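Local coordinates for oxidoreductase, short chain dehydrogenase/reductase family protein (Collinsella aerofaciens, PDB 5FYD) that reduces the 7-oxo group of 7-oxolithocholate with NADPH to give ursodeoxycholate, acting as a homodimeric 7beta-hydroxysteroid dehydrogenase, at residues E18-G21 with K22-E26. Sequence-based numbering, arbitrary orientation.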
ATOM      1  N   GLU A  18       5.273  -3.722  11.600  1.00 35.11           N
ATOM      2  CA  GLU A  18       5.286  -2.589  10.669  1.00 38.92           C
ATOM      3  C   GLU A  18       5.997  -1.380  11.303  1.00 33.18           C
ATOM      4  O   GLU A  18       6.161  -1.319  12.512  1.00 33.32           O
ATOM      5  CB  GLU A  18       3.873  -2.224  10.153  1.00 42.57           C
ATOM      6  CG  GLU A  18       2.711  -2.216  11.148  1.00 45.67           C
ATOM      7  CD  GLU A  18       3.060  -1.606  12.483  1.00 47.95           C
ATOM      8  OE1 GLU A  18       3.658  -2.334  13.301  1.00 52.38           O
ATOM      9  OE2 GLU A  18       2.772  -0.409  12.710  1.00 49.56           O
ATOM     10  N   GLY A  19       6.433  -0.463  10.442  1.00 28.92           N
ATOM     11  CA  GLY A  19       6.921   0.859  10.781  1.00 25.58           C
ATOM     12  C   GLY A  19       6.795   1.386  12.195  1.00 22.16           C
ATOM     13  O   GLY A  19       7.775   1.358  12.937  1.00 19.26           O
ATOM     14  N   VAL A  20       5.617   1.908  12.560  1.00 20.68           N
ATOM     15  CA  VAL A  20       5.446   2.553  13.868  1.00 18.02           C
ATOM     16  C   VAL A  20       5.617   1.547  15.017  1.00 16.07           C
ATOM     17  O   VAL A  20       6.246   1.851  16.024  1.00 14.79           O
ATOM     18  CB  VAL A  20       4.116   3.350  13.933  1.00 19.56           C
ATOM     19  CG1 VAL A  20       3.742   3.748  15.343  1.00 19.07           C
ATOM     20  CG2 VAL A  20       4.231   4.599  13.051  1.00 19.98           C
ATOM     21  N   GLY A  21       5.087   0.338  14.844  1.00 14.91           N
ATOM     22  CA  GLY A  21       5.292  -0.721  15.810  1.00 14.65           C
ATOM     23  C   GLY A  21       6.744  -1.025  16.083  1.00 14.04           C
ATOM     24  O   GLY A  21       7.177  -1.098  17.228  1.00 13.01           O
ATOM     25  N   LYS A  22       7.492  -1.226  14.998  1.00 14.54           N
ATOM     26  CA  LYS A  22       8.898  -1.487  15.094  1.00 15.51           C
ATOM     27  C   LYS A  22       9.632  -0.355  15.804  1.00 14.66           C
ATOM     28  O   LYS A  22      10.514  -0.583  16.621  1.00 13.58           O
ATOM     29  CB  LYS A  22       9.457  -1.719  13.706  1.00 18.40           C
ATOM     30  CG  LYS A  22      10.938  -1.991  13.714  1.00 20.74           C
ATOM     31  CD  LYS A  22      11.435  -2.456  12.366  1.00 23.91           C
ATOM     32  CE  LYS A  22      12.943  -2.367  12.371  1.00 25.55           C
ATOM     33  NZ  LYS A  22      13.527  -2.842  11.100  1.00 29.57           N
ATOM     34  N   ALA A  23       9.265   0.874  15.491  1.00 13.33           N
ATOM     35  CA  ALA A  23       9.927   2.004  16.117  1.00 13.00           C
ATOM     36  C   ALA A  23       9.613   2.091  17.615  1.00 12.76           C
ATOM     37  O   ALA A  23      10.465   2.499  18.400  1.00 12.48           O
ATOM     38  CB  ALA A  23       9.567   3.292  15.401  1.00 13.37           C
ATOM     39  N   PHE A  24       8.396   1.691  18.018  1.00 12.52           N
ATOM     40  CA  PHE A  24       8.099   1.583  19.459  1.00 11.99           C
ATOM     41  C   PHE A  24       9.004   0.549  20.146  1.00 12.13           C
ATOM     42  O   PHE A  24       9.515   0.785  21.246  1.00 11.83           O
ATOM     43  CB  PHE A  24       6.616   1.255  19.726  1.00 12.07           C
ATOM     44  CG  PHE A  24       5.732   2.472  19.858  1.00 12.05           C
ATOM     45  CD1 PHE A  24       5.826   3.284  20.985  1.00 12.71           C
ATOM     46  CD2 PHE A  24       4.839   2.829  18.850  1.00 12.21           C
ATOM     47  CE1 PHE A  24       5.049   4.412  21.102  1.00 13.60           C
ATOM     48  CE2 PHE A  24       4.046   3.950  18.964  1.00 12.88           C
ATOM     49  CZ  PHE A  24       4.151   4.736  20.096  1.00 13.08           C
ATOM     50  N   CYS A  25       9.196  -0.602  19.505  1.00 12.59           N
ATOM     51  CA  CYS A  25      10.045  -1.662  20.078  1.00 13.20           C
ATOM     52  C   CYS A  25      11.460  -1.137  20.286  1.00 13.77           C
ATOM     53  O   CYS A  25      12.050  -1.303  21.361  1.00 13.39           O
ATOM     54  CB  CYS A  25      10.104  -2.888  19.170  1.00 13.16           C
ATOM     55  SG  CYS A  25       8.544  -3.809  19.027  1.00 14.04           S
ATOM     56  N   GLU A  26      11.983  -0.478  19.260  1.00 14.04           N
ATOM     57  CA  GLU A  26      13.358   0.037  19.325  1.00 16.30           C
ATOM     58  C   GLU A  26      13.486   1.112  20.388  1.00 15.74           C
ATOM     59  O   GLU A  26      14.457   1.126  21.137  1.00 15.00           O
ATOM     60  CB  GLU A  26      13.823   0.552  17.958  1.00 18.32           C
ATOM     61  CG  GLU A  26      13.870  -0.526  16.899  1.00 21.41           C
ATOM     62  CD  GLU A  26      13.983   0.017  15.475  1.00 24.97           C
ATOM     63  OE1 GLU A  26      13.601   1.174  15.210  1.00 30.05           O
ATOM     64  OE2 GLU A  26      14.432  -0.736  14.609  1.00 31.19           O
TER
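The first turns of helix 19-30, whose N-terminal end carries the last glycines of the NADP(+)-binding motif of this Rossmann fold, are tied by i to i+4 backbone bonds and an N-terminal cap. Lys22 N gives a nearly straight bond to Glu18 O (2.8 Å), and Phe24 N reaches Val20 O at 2.9 Å. Glu18 is the N-cap: its side chain curls back, chi1 42°, until OE2 takes Gly21 N at 3.2 Å on the syn side, 26° out of the carboxylate plane. Glu18, Gly19, Val20 and Gly21 bind NADP(+), so the helix start of the beta-alpha-beta unit 10-14, 19-30, 34-39 belongs to the cofactor site. Val20 and Phe24, one turn apart, lie side by side; Val20 CG1, anti to the backbone N (chi1 166°), meets Phe24 CE2 at 3.6 Å. The Phe24 side chain also touches Ile13, Val91, Val218 and Phe222. With an alanine in place of Phe24, Val20 CG1 would probably lose its ring neighbour and a gap is likely to open between the helix, strand 10-14 and helix 214-224. Cys25 N bonds Gly21 O at 3.1 Å, while its side chain rests on Ile13, Ala16 and Ile52.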